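Local coordinates for protein acyl-CoA thioester hydrolase ybgC (Escherichia coli K-12, PDB 3GRH) that is a putative outer-membrane thioesterase of the pectinesterase family that neither binds pectin nor has pectinesterase activity, at residues L243-T248 with Y274-V279; V279-G284 with A306-P311; S283-V288 with L342-N347; L338-D343 with P368-V373. One frame throughout, in Å; residues are numbered along the deposited sequence.

From the N terminus, contact 1 joins the end of strand 240-243 and the turn after it (243-248) to strand 274-277 and the turn that follows (274-279), closing one circuit of the beta-helix. The chain goes straight on through Val279 into contact 2, where 279-284 meets 306-311 and closes the next circuit. Contact 3 leaves from the same strand, 283-284, but reaches farther, to the loop 342-347, so its span encloses the 306-311 partner of contact 2. Contact 4 begins inside that span and ends beyond it, pairing 338-343 with 368-373. Contacts 2 and 4 lie along one wall, contact 1 on the preceding wall and turn; Asp280 of contact 2 and Arg340 of contact 4 form a salt bridge.

Contact 1: L243-T248 with Y274-V279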
loop_
_atom_site.group_PDB
_atom_site.type_symbol
_atom_site.label_atom_id
_atom_site.label_comp_id
_atom_site.label_asym_id
_atom_site.label_seq_id
_atom_site.Cartn_x
_atom_site.Cartn_y
_atom_site.Cartn_z
ATOM N N LEU A 243 -1.266 -8.482 -5.654
ATOM C CA LEU A 243 -2.326 -9.467 -5.536
ATOM C C LEU A 243 -2.233 -10.182 -4.221
ATOM O O LEU A 243 -1.187 -10.733 -3.839
ATOM C CB LEU A 243 -2.284 -10.483 -6.679
ATOM C CG LEU A 243 -2.369 -9.861 -8.045
ATOM C CD1 LEU A 243 -2.272 -10.925 -9.107
ATOM C CD2 LEU A 243 -3.557 -9.005 -8.283
ATOM N N GLY A 244 -3.350 -10.184 -3.486
ATOM C CA GLY A 244 -3.443 -10.895 -2.242
ATOM C C GLY A 244 -4.872 -11.066 -1.801
ATOM O O GLY A 244 -5.792 -11.061 -2.635
ATOM N N ARG A 245 -4.994 -11.256 -0.491
ATOM C CA ARG A 245 -6.306 -11.413 0.168
ATOM C C ARG A 245 -6.257 -10.496 1.378
ATOM O O ARG A 245 -6.557 -9.325 1.246
ATOM C CB ARG A 245 -6.633 -12.810 0.500
ATOM C CG ARG A 245 -6.763 -13.711 -0.682
ATOM C CD ARG A 245 -7.941 -13.476 -1.478
ATOM N NE ARG A 245 -7.973 -14.431 -2.609
ATOM C CZ ARG A 245 -7.646 -14.134 -3.867
ATOM N NH1 ARG A 245 -7.252 -12.929 -4.229
ATOM N NH2 ARG A 245 -7.773 -15.080 -4.833
ATOM N N GLN A 246 -5.746 -10.960 2.522
ATOM C CA GLN A 246 -5.648 -10.070 3.707
ATOM C C GLN A 246 -4.313 -9.385 3.783
ATOM O O GLN A 246 -3.303 -10.006 3.727
ATOM C CB GLN A 246 -5.934 -10.862 4.992
ATOM C CG GLN A 246 -6.078 -10.062 6.198
ATOM C CD GLN A 246 -6.195 -10.846 7.441
ATOM O OE1 GLN A 246 -6.833 -11.876 7.439
ATOM N NE2 GLN A 246 -5.509 -10.398 8.527
ATOM N N ASN A 247 -4.342 -8.060 3.872
ATOM C CA ASN A 247 -3.171 -7.194 4.022
ATOM C C ASN A 247 -2.258 -7.257 2.787
ATOM O O ASN A 247 -1.018 -7.199 2.932
ATOM C CB ASN A 247 -2.354 -7.564 5.256
ATOM C CG ASN A 247 -3.084 -7.367 6.556
ATOM O OD1 ASN A 247 -3.290 -8.353 7.301
ATOM N ND2 ASN A 247 -3.477 -6.132 6.860
ATOM N N THR A 248 -2.810 -7.184 1.571
ATOM C CA THR A 248 -2.052 -7.203 0.373
ATOM C C THR A 248 -0.877 -6.223 0.246
ATOM O O THR A 248 0.222 -6.644 -0.085
ATOM C CB THR A 248 -3.030 -6.969 -0.766
ATOM O OG1 THR A 248 -4.032 -7.998 -0.741
ATOM C CG2 THR A 248 -2.313 -7.009 -2.061
ATOM N N TYR A 274 -3.016 -1.981 -10.032
ATOM C CA TYR A 274 -4.169 -2.805 -9.724
ATOM C C TYR A 274 -3.865 -3.486 -8.443
ATOM O O TYR A 274 -2.855 -4.139 -8.359
ATOM C CB TYR A 274 -4.412 -3.797 -10.812
ATOM C CG TYR A 274 -5.485 -4.805 -10.517
ATOM C CD1 TYR A 274 -6.792 -4.498 -10.665
ATOM C CD2 TYR A 274 -5.172 -6.041 -10.062
ATOM C CE1 TYR A 274 -7.781 -5.396 -10.359
ATOM C CE2 TYR A 274 -6.167 -6.962 -9.817
ATOM C CZ TYR A 274 -7.439 -6.610 -9.920
ATOM O OH TYR A 274 -8.494 -7.513 -9.675
ATOM N N ILE A 275 -4.749 -3.376 -7.444
ATOM C CA ILE A 275 -4.514 -3.975 -6.118
ATOM C C ILE A 275 -5.751 -4.764 -5.728
ATOM O O ILE A 275 -6.859 -4.271 -5.867
ATOM C CB ILE A 275 -4.240 -2.873 -5.085
ATOM C CG1 ILE A 275 -3.085 -2.042 -5.552
ATOM C CG2 ILE A 275 -3.951 -3.546 -3.706
ATOM C CD1 ILE A 275 -2.696 -0.908 -4.544
ATOM N N GLU A 276 -5.551 -6.030 -5.401
ATOM C CA GLU A 276 -6.677 -6.971 -5.143
ATOM C C GLU A 276 -6.499 -7.549 -3.746
ATOM O O GLU A 276 -5.393 -7.835 -3.309
ATOM C CB GLU A 276 -6.579 -8.098 -6.158
ATOM C CG GLU A 276 -7.642 -9.143 -6.112
ATOM C CD GLU A 276 -7.545 -10.072 -7.293
ATOM O OE1 GLU A 276 -7.787 -9.635 -8.469
ATOM O OE2 GLU A 276 -7.279 -11.291 -7.054
ATOM N N GLY A 277 -7.600 -7.706 -3.043
ATOM C CA GLY A 277 -7.603 -8.400 -1.781
ATOM C C GLY A 277 -8.989 -8.464 -1.213
ATOM O O GLY A 277 -9.971 -8.282 -1.919
ATOM N N ASP A 278 -9.051 -8.752 0.083
ATOM C CA ASP A 278 -10.334 -8.712 0.782
ATOM C C ASP A 278 -10.346 -7.853 2.046
ATOM O O ASP A 278 -10.988 -6.810 2.085
ATOM C CB ASP A 278 -10.919 -10.133 1.018
ATOM C CG ASP A 278 -9.933 -11.148 1.572
ATOM O OD1 ASP A 278 -9.093 -10.849 2.458
ATOM O OD2 ASP A 278 -10.100 -12.344 1.182
ATOM N N VAL A 279 -9.625 -8.273 3.062
ATOM C CA VAL A 279 -9.594 -7.618 4.378
ATOM C C VAL A 279 -8.325 -6.793 4.508
ATOM O O VAL A 279 -7.217 -7.266 4.430
ATOM C CB VAL A 279 -9.630 -8.680 5.456
ATOM C CG1 VAL A 279 -9.401 -8.092 6.865
ATOM C CG2 VAL A 279 -10.972 -9.407 5.383
#
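Arg245 and Glu276 reach out side by side in the same direction from adjacent turns of the chain and join in a salt bridge. Near its root the arginine skirts the carboxylate of Asp278, with Arg245 CB 3.6 Å from Asp278 OD2; CG touches that oxygen more loosely, and the bend at chi2 (-71°) brings CD back beside it. NE turns aside to a salt bridge with Asp216. At the tip NH1 serves two acceptors: Gly244 O of its own segment, and Glu276 OE2 at 3.3 Å, reached on the anti lone pair with the two planar groups 32° apart. The other oxygen, Glu276 OE1, accepts from Tyr274 OH at 2.5 Å, so both carboxylate oxygens are held, while the tyrosine ring turns its edge to Leu243 CD2, 3.7 Å from Tyr274 CE2. An alanine in place of Arg245 would remove the guanidinium, probably leaving Glu276 OE2 and Asp216 without their positive mate and Asp278 OD2 without the cover of CD. On the backbone, Glu276 O is gripped by Gly244 N and by Thr248 OG1, the latter at 2.9 Å. Gly277 sits where a CB would collide with Arg245 O and Thr248 OG1. Beyond it, Asp278 N donates almost straight to Arg245 O (2.8 Å), and Asn247 N to Val279 O (3.0 Å). Such parallel pairing of one turn upon the next is characteristic of the right-handed parallel beta-helix of pectinesterases, and here it leads into Asp280, the predicted nucleophile.

Contact 2: V279-G284 with A306-P311; sequences VDIVSG and AYVFAP
Val282, Ser283 and Gly284 pair in parallel register with Phe309, Ala310 and Pro311 just after both chains turn a corner, through hydrogen bonds from Val282 N to Val308 O (2.9 Å), Ala310 N to Val282 O (2.8 Å) and Gly284 N to Ala310 O (3.1 Å). At the corner, Tyr307 O takes Ile281 N in the plane of its carbonyl and, weakly, Asp280 N. Gly284 has backbone angles that would jam a CB against the preceding carbonyl. The Asp280 carboxylate runs alongside the Tyr307 side chain, tilted 40° against its ring. With its CG anti to the carbonyl carbon (chi1 -59°), Asp280 sets OD1 3.6 Å from Tyr307 CB and leans its CG on the Ala310 methyl. Val279 CG1 meets the edge of the tyrosine ring in its plane, while Tyr307 OH binds Glu305. Val282 CB rests 3.9 Å from Phe309 CD1, and Val308 CG1 lies over that ring's centre. Ser283 OG donates to Asp280 O at 2.9 Å and also bonds Asn247. Asp280, the predicted nucleophile, thus has carbon neighbours along one flank and OD1 salt-bridged to Arg340, consistent with a carboxylate held as in related pectinesterases, whose activity this protein lacks.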
loop_
_atom_site.group_PDB
_atom_site.type_symbol
_atom_site.label_atom_id
_atom_site.label_comp_id
_atom_site.label_asym_id
_atom_site.label_seq_id
_atom_site.Cartn_x
_atom_site.Cartn_y
_atom_site.Cartn_z
ATOM N N VAL A 279 -9.625 -8.273 3.062
ATOM C CA VAL A 279 -9.594 -7.618 4.378
ATOM C C VAL A 279 -8.325 -6.793 4.508
ATOM O O VAL A 279 -7.217 -7.266 4.430
ATOM C CB VAL A 279 -9.630 -8.680 5.456
ATOM C CG1 VAL A 279 -9.401 -8.092 6.865
ATOM C CG2 VAL A 279 -10.972 -9.407 5.383
ATOM N N ASP A 280 -8.507 -5.498 4.696
ATOM C CA ASP A 280 -7.422 -4.543 4.885
ATOM C C ASP A 280 -6.437 -4.621 3.755
ATOM O O ASP A 280 -5.235 -4.837 3.993
ATOM C CB ASP A 280 -6.811 -4.759 6.272
ATOM C CG ASP A 280 -7.809 -4.602 7.414
ATOM O OD1 ASP A 280 -8.872 -3.976 7.283
ATOM O OD2 ASP A 280 -7.499 -5.109 8.562
ATOM N N ILE A 281 -6.918 -4.356 2.546
ATOM C CA ILE A 281 -6.150 -4.551 1.358
ATOM C C ILE A 281 -4.936 -3.621 1.362
ATOM O O ILE A 281 -3.878 -4.004 0.922
ATOM C CB ILE A 281 -7.020 -4.348 0.156
ATOM C CG1 ILE A 281 -8.266 -5.257 0.181
ATOM C CG2 ILE A 281 -6.219 -4.532 -1.130
ATOM C CD1 ILE A 281 -9.183 -4.908 -0.962
ATOM N N VAL A 282 -5.116 -2.380 1.766
ATOM C CA VAL A 282 -4.012 -1.382 1.855
ATOM C C VAL A 282 -3.951 -0.931 3.316
ATOM O O VAL A 282 -4.902 -0.432 3.827
ATOM C CB VAL A 282 -4.269 -0.161 0.968
ATOM C CG1 VAL A 282 -3.229 0.884 1.290
ATOM C CG2 VAL A 282 -4.281 -0.617 -0.506
ATOM N N SER A 283 -2.870 -1.265 3.996
ATOM C CA SER A 283 -2.722 -1.047 5.410
ATOM C C SER A 283 -1.455 -0.330 5.751
ATOM O O SER A 283 -0.462 -0.432 5.016
ATOM C CB SER A 283 -2.606 -2.453 6.071
ATOM O OG SER A 283 -3.754 -3.287 5.931
ATOM N N GLY A 284 -1.457 0.390 6.860
ATOM C CA GLY A 284 -0.243 0.809 7.470
ATOM C C GLY A 284 -0.036 2.241 7.703
ATOM O O GLY A 284 -0.979 3.069 7.660
ATOM N N ALA A 306 -15.006 -7.190 4.096
ATOM C CA ALA A 306 -13.962 -6.717 3.225
ATOM C C ALA A 306 -13.787 -5.271 3.503
ATOM O O ALA A 306 -14.737 -4.597 3.747
ATOM C CB ALA A 306 -14.376 -6.862 1.768
ATOM N N TYR A 307 -12.553 -4.804 3.497
ATOM C CA TYR A 307 -12.199 -3.423 3.836
ATOM C C TYR A 307 -11.036 -2.991 2.982
ATOM O O TYR A 307 -10.000 -3.599 3.095
ATOM C CB TYR A 307 -11.779 -3.244 5.303
ATOM C CG TYR A 307 -12.613 -4.001 6.302
ATOM C CD1 TYR A 307 -13.821 -3.507 6.778
ATOM C CD2 TYR A 307 -12.211 -5.267 6.685
ATOM C CE1 TYR A 307 -14.575 -4.281 7.671
ATOM C CE2 TYR A 307 -13.006 -6.040 7.544
ATOM C CZ TYR A 307 -14.157 -5.518 8.022
ATOM O OH TYR A 307 -14.915 -6.275 8.941
ATOM N N VAL A 308 -11.169 -1.942 2.178
ATOM C CA VAL A 308 -10.125 -1.591 1.294
ATOM C C VAL A 308 -8.946 -0.979 2.010
ATOM O O VAL A 308 -7.819 -1.407 1.879
ATOM C CB VAL A 308 -10.585 -0.681 0.161
ATOM C CG1 VAL A 308 -9.417 -0.349 -0.790
ATOM C CG2 VAL A 308 -11.764 -1.387 -0.570
ATOM N N PHE A 309 -9.204 0.075 2.802
ATOM C CA PHE A 309 -8.134 0.823 3.446
ATOM C C PHE A 309 -8.111 0.655 4.946
ATOM O O PHE A 309 -9.154 0.767 5.612
ATOM C CB PHE A 309 -8.315 2.329 3.150
ATOM C CG PHE A 309 -8.139 2.690 1.743
ATOM C CD1 PHE A 309 -6.892 2.665 1.135
ATOM C CD2 PHE A 309 -9.228 3.083 1.035
ATOM C CE1 PHE A 309 -6.783 2.930 -0.211
ATOM C CE2 PHE A 309 -9.101 3.434 -0.283
ATOM C CZ PHE A 309 -7.884 3.337 -0.894
ATOM N N ALA A 310 -6.920 0.388 5.507
ATOM C CA ALA A 310 -6.726 0.279 6.959
ATOM C C ALA A 310 -5.510 1.053 7.395
ATOM O O ALA A 310 -4.432 0.482 7.677
ATOM C CB ALA A 310 -6.554 -1.199 7.322
ATOM N N PRO A 311 -5.629 2.363 7.360
ATOM C CA PRO A 311 -4.555 3.229 7.751
ATOM C C PRO A 311 -4.300 3.175 9.289
ATOM O O PRO A 311 -5.260 3.107 10.120
ATOM C CB PRO A 311 -5.055 4.595 7.316
ATOM C CG PRO A 311 -6.454 4.502 7.231
ATOM C CD PRO A 311 -6.832 3.102 6.980
#

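Contact 3: S283-V288 with L342-N347; sequences SGRGAV and LDVDAN
Asp345 OD2 is gripped twice: by Arg285 NH2 at 3.1 Å and by a water at 2.9 Å from Asp345 OD2 that in turn accepts from Arg285 NH1. The direct bond, a salt bridge, is nearly straight (170°) and lies in the guanidinium plane, but it meets the carboxylate on the syn side, 32° out of its plane. Arginine and aspartate run toward each other, the carboxylate at the guanidinium edge. A bend at chi3 (-69°) swings the otherwise extended arginine round to this position. NE also bonds Ala312 O and NH1 Glu261 O, which limits the rotation of the head. Asp345 OD1 is likewise held, by Thr348 OG1. Beside the bridge, Val344 CG2 packs 3.5 Å from Arg285 NH2. Farther in, Leu342 CD2 comes within 4.1 Å of Gly284 N and brushes Ser283 CB. Between these two touches the chain bends through an inverse gamma turn centred on Asp343. The contact therefore lies where strand 283-284 turns toward strand 287-291, and it reaches past the neighbouring strand 307-311, whose following residue Ala312 takes part, to the loop connecting strands 337-342 and 351-355.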
loop_
_atom_site.group_PDB
_atom_site.type_symbol
_atom_site.label_atom_id
_atom_site.label_comp_id
_atom_site.label_asym_id
_atom_site.label_seq_id
_atom_site.Cartn_x
_atom_site.Cartn_y
_atom_site.Cartn_z
ATOM N N SER A 283 -2.870 -1.265 3.996
ATOM C CA SER A 283 -2.722 -1.047 5.410
ATOM C C SER A 283 -1.455 -0.330 5.751
ATOM O O SER A 283 -0.462 -0.432 5.016
ATOM C CB SER A 283 -2.606 -2.453 6.071
ATOM O OG SER A 283 -3.754 -3.287 5.931
ATOM N N GLY A 284 -1.457 0.390 6.860
ATOM C CA GLY A 284 -0.243 0.809 7.470
ATOM C C GLY A 284 -0.036 2.241 7.703
ATOM O O GLY A 284 -0.979 3.069 7.660
ATOM N N ARG A 285 1.232 2.575 7.951
ATOM C CA ARG A 285 1.615 3.929 8.395
ATOM C C ARG A 285 2.546 4.532 7.364
ATOM O O ARG A 285 3.582 3.991 7.104
ATOM C CB ARG A 285 2.355 3.823 9.722
ATOM C CG ARG A 285 2.665 5.155 10.401
ATOM C CD ARG A 285 3.007 5.002 11.851
ATOM N NE ARG A 285 1.884 4.619 12.628
ATOM C CZ ARG A 285 1.989 4.185 13.884
ATOM N NH1 ARG A 285 3.168 4.103 14.512
ATOM N NH2 ARG A 285 0.903 3.880 14.519
ATOM N N GLY A 286 2.193 5.690 6.846
ATOM C CA GLY A 286 2.973 6.334 5.798
ATOM C C GLY A 286 1.990 7.175 5.014
ATOM O O GLY A 286 0.774 6.977 5.090
ATOM N N ALA A 287 2.521 8.126 4.253
ATOM C CA ALA A 287 1.756 8.949 3.408
ATOM C C ALA A 287 1.793 8.320 2.015
ATOM O O ALA A 287 2.908 8.214 1.405
ATOM C CB ALA A 287 2.378 10.267 3.345
ATOM N N VAL A 288 0.651 7.896 1.517
ATOM C CA VAL A 288 0.603 7.176 0.232
ATOM C C VAL A 288 -0.428 7.841 -0.618
ATOM O O VAL A 288 -1.556 8.034 -0.163
ATOM C CB VAL A 288 0.235 5.693 0.369
ATOM C CG1 VAL A 288 0.467 4.995 -1.006
ATOM C CG2 VAL A 288 1.080 5.063 1.490
ATOM N N LEU A 342 -6.773 1.146 11.569
ATOM C CA LEU A 342 -5.923 0.080 12.107
ATOM C C LEU A 342 -5.304 0.629 13.385
ATOM O O LEU A 342 -4.255 1.266 13.359
ATOM C CB LEU A 342 -4.840 -0.308 11.069
ATOM C CG LEU A 342 -3.807 -1.360 11.385
ATOM C CD1 LEU A 342 -4.486 -2.640 11.784
ATOM C CD2 LEU A 342 -2.933 -1.601 10.168
ATOM N N ASP A 343 -6.013 0.398 14.508
ATOM C CA ASP A 343 -5.689 1.041 15.778
ATOM C C ASP A 343 -4.626 0.216 16.529
ATOM O O ASP A 343 -4.875 -0.439 17.525
ATOM C CB ASP A 343 -6.933 1.212 16.609
ATOM C CG ASP A 343 -7.787 2.371 16.200
ATOM O OD1 ASP A 343 -7.470 3.104 15.221
ATOM O OD2 ASP A 343 -8.814 2.524 16.917
ATOM N N VAL A 344 -3.413 0.284 16.022
ATOM C CA VAL A 344 -2.294 -0.535 16.481
ATOM C C VAL A 344 -1.745 -0.105 17.833
ATOM O O VAL A 344 -1.146 -0.923 18.603
ATOM C CB VAL A 344 -1.167 -0.563 15.442
ATOM C CG1 VAL A 344 -1.512 -1.500 14.302
ATOM C CG2 VAL A 344 -0.810 0.823 14.919
ATOM N N ASP A 345 -1.970 1.160 18.166
ATOM C CA ASP A 345 -1.512 1.749 19.383
ATOM C C ASP A 345 -2.410 2.941 19.758
ATOM O O ASP A 345 -3.234 3.371 18.961
ATOM C CB ASP A 345 -0.001 2.108 19.239
ATOM C CG ASP A 345 0.277 3.111 18.125
ATOM O OD1 ASP A 345 -0.596 3.969 17.938
ATOM O OD2 ASP A 345 1.351 3.054 17.449
ATOM N N ALA A 346 -2.238 3.494 20.959
ATOM C CA ALA A 346 -3.187 4.506 21.419
ATOM C C ALA A 346 -3.105 5.809 20.631
ATOM O O ALA A 346 -4.107 6.536 20.463
ATOM C CB ALA A 346 -3.058 4.718 22.936
ATOM N N ASN A 347 -1.963 6.059 20.014
ATOM C CA ASN A 347 -1.836 7.325 19.341
ATOM C C ASN A 347 -2.058 7.163 17.856
ATOM O O ASN A 347 -1.403 7.829 17.101
ATOM C CB ASN A 347 -0.471 7.959 19.586
ATOM C CG ASN A 347 -0.435 9.454 19.221
ATOM O OD1 ASN A 347 -1.392 10.210 19.483
ATOM N ND2 ASN A 347 0.683 9.892 18.618
HETATM O O HOH W 1 4.116 3.805 17.366
#

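Contact 4: L338-D343 with P368-V373; sequences LGRSLD and PWADAV
Arg340 and Val373 cross at a slant, Val373 CB standing over the centre of one guanidinium face, 3.6 Å from Arg340 CZ. Tyr307 takes the opposite face in a cation-pi contact, so the flat head is sandwiched. The chain starts between the backbone N and the carbonyl carbon (chi1 56°) and then runs extended, carrying NE to Asp280; at the edge, NH1 reaches a water that also binds Asp371 O. A leucine here would take away the guanidinium and would probably leave Asp280, the predicted nucleophile, without its counter-charge and Val373 without the flat surface it rests on. Arg340 is, by similarity, a substrate-binding residue. Leu342 runs alongside Val373, its CD1 pressed tightly to Val373 CG1 at 3.5 Å. At the other end Leu338 CB lies over the six-membered ring of Trp369, 3.9 Å from its centroid, a CH-pi contact. The ring also comes beside Gly339, with Trp369 CE3 3.4 Å from Gly339 N, where a CB would strike it. Hydrogen bonds between the parallel strands join Ala370 N to Gly339 O (2.9 Å) and Val373 N to Ser341 O (3.0 Å). Strand 369-373 thus pairs with one edge of 337-342, whose other edge pairs with 307-311, while Trp369 turns inward against strands 351-355 and 403-407.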
loop_
_atom_site.group_PDB
_atom_site.type_symbol
_atom_site.label_atom_id
_atom_site.label_comp_id
_atom_site.label_asym_id
_atom_site.label_seq_id
_atom_site.Cartn_x
_atom_site.Cartn_y
_atom_site.Cartn_z
ATOM N N LEU A 338 -15.201 0.536 2.517
ATOM C CA LEU A 338 -14.050 1.302 2.024
ATOM C C LEU A 338 -12.911 1.247 2.973
ATOM O O LEU A 338 -11.730 1.426 2.569
ATOM C CB LEU A 338 -14.451 2.703 1.737
ATOM C CG LEU A 338 -15.473 2.938 0.651
ATOM C CD1 LEU A 338 -15.837 4.434 0.665
ATOM C CD2 LEU A 338 -14.880 2.491 -0.664
ATOM N N GLY A 339 -13.171 1.011 4.277
ATOM C CA GLY A 339 -12.049 0.957 5.172
ATOM C C GLY A 339 -12.406 0.884 6.639
ATOM O O GLY A 339 -13.574 0.854 7.010
ATOM N N ARG A 340 -11.372 0.899 7.461
ATOM C CA ARG A 340 -11.493 0.931 8.947
ATOM C C ARG A 340 -10.138 1.328 9.463
ATOM O O ARG A 340 -9.108 1.183 8.818
ATOM C CB ARG A 340 -11.905 -0.381 9.569
ATOM C CG ARG A 340 -11.002 -1.513 9.220
ATOM C CD ARG A 340 -11.526 -2.794 9.802
ATOM N NE ARG A 340 -10.659 -3.933 9.532
ATOM C CZ ARG A 340 -10.855 -5.152 10.029
ATOM N NH1 ARG A 340 -11.895 -5.432 10.824
ATOM N NH2 ARG A 340 -9.998 -6.117 9.749
ATOM N N SER A 341 -10.111 1.957 10.623
ATOM C CA SER A 341 -8.825 2.369 11.146
ATOM C C SER A 341 -8.091 1.193 11.767
ATOM O O SER A 341 -8.710 0.325 12.382
ATOM C CB SER A 341 -9.049 3.487 12.202
ATOM O OG SER A 341 -7.812 3.923 12.811
ATOM N N LEU A 342 -6.773 1.146 11.569
ATOM C CA LEU A 342 -5.923 0.080 12.107
ATOM C C LEU A 342 -5.304 0.629 13.385
ATOM O O LEU A 342 -4.255 1.266 13.359
ATOM C CB LEU A 342 -4.840 -0.308 11.069
ATOM C CG LEU A 342 -3.807 -1.360 11.385
ATOM C CD1 LEU A 342 -4.486 -2.640 11.784
ATOM C CD2 LEU A 342 -2.933 -1.601 10.168
ATOM N N ASP A 343 -6.013 0.398 14.508
ATOM C CA ASP A 343 -5.689 1.041 15.778
ATOM C C ASP A 343 -4.626 0.216 16.529
ATOM O O ASP A 343 -4.875 -0.439 17.525
ATOM C CB ASP A 343 -6.933 1.212 16.609
ATOM C CG ASP A 343 -7.787 2.371 16.200
ATOM O OD1 ASP A 343 -7.470 3.104 15.221
ATOM O OD2 ASP A 343 -8.814 2.524 16.917
ATOM N N PRO A 368 -20.120 2.760 4.819
ATOM C CA PRO A 368 -18.915 2.440 4.100
ATOM C C PRO A 368 -17.653 2.289 4.923
ATOM O O PRO A 368 -16.699 1.752 4.440
ATOM C CB PRO A 368 -18.760 3.639 3.145
ATOM C CG PRO A 368 -19.515 4.710 3.835
ATOM C CD PRO A 368 -20.632 4.103 4.499
ATOM N N TRP A 369 -17.666 2.774 6.153
ATOM C CA TRP A 369 -16.543 2.685 7.039
ATOM C C TRP A 369 -16.894 1.883 8.288
ATOM O O TRP A 369 -17.905 2.112 8.972
ATOM C CB TRP A 369 -16.095 4.075 7.434
ATOM C CG TRP A 369 -15.843 5.038 6.340
ATOM C CD1 TRP A 369 -16.602 6.097 6.022
ATOM C CD2 TRP A 369 -14.706 5.072 5.432
ATOM N NE1 TRP A 369 -16.015 6.810 4.972
ATOM C CE2 TRP A 369 -14.855 6.152 4.616
ATOM C CE3 TRP A 369 -13.557 4.267 5.295
ATOM C CZ2 TRP A 369 -13.913 6.472 3.651
ATOM C CZ3 TRP A 369 -12.647 4.584 4.348
ATOM C CH2 TRP A 369 -12.819 5.650 3.550
ATOM N N ALA A 370 -16.057 0.906 8.557
ATOM C CA ALA A 370 -16.264 -0.035 9.665
ATOM C C ALA A 370 -15.605 0.414 10.962
ATOM O O ALA A 370 -14.716 1.264 10.991
ATOM C CB ALA A 370 -15.730 -1.409 9.254
ATOM N N ASP A 371 -15.979 -0.243 12.055
ATOM C CA ASP A 371 -15.274 0.005 13.308
ATOM C C ASP A 371 -13.810 -0.408 13.232
ATOM O O ASP A 371 -13.416 -1.252 12.391
ATOM C CB ASP A 371 -15.898 -0.805 14.412
ATOM C CG ASP A 371 -17.353 -0.491 14.624
ATOM O OD1 ASP A 371 -17.911 0.469 14.020
ATOM O OD2 ASP A 371 -17.985 -1.254 15.426
ATOM N N ALA A 372 -12.994 0.127 14.136
ATOM C CA ALA A 372 -11.533 -0.107 14.047
ATOM C C ALA A 372 -11.130 -1.511 14.376
ATOM O O ALA A 372 -11.769 -2.177 15.214
ATOM C CB ALA A 372 -10.791 0.835 14.952
ATOM N N VAL A 373 -10.089 -1.973 13.691
ATOM C CA VAL A 373 -9.546 -3.275 14.029
ATOM C C VAL A 373 -8.616 -3.077 15.230
ATOM O O VAL A 373 -8.045 -1.992 15.449
ATOM C CB VAL A 373 -8.968 -3.995 12.815
ATOM C CG1 VAL A 373 -7.896 -3.231 12.236
ATOM C CG2 VAL A 373 -8.524 -5.450 13.160
HETATM O O HOH W 2 -14.083 -3.825 11.840
HETATM O O HOH W 3 -12.630 2.704 11.940
#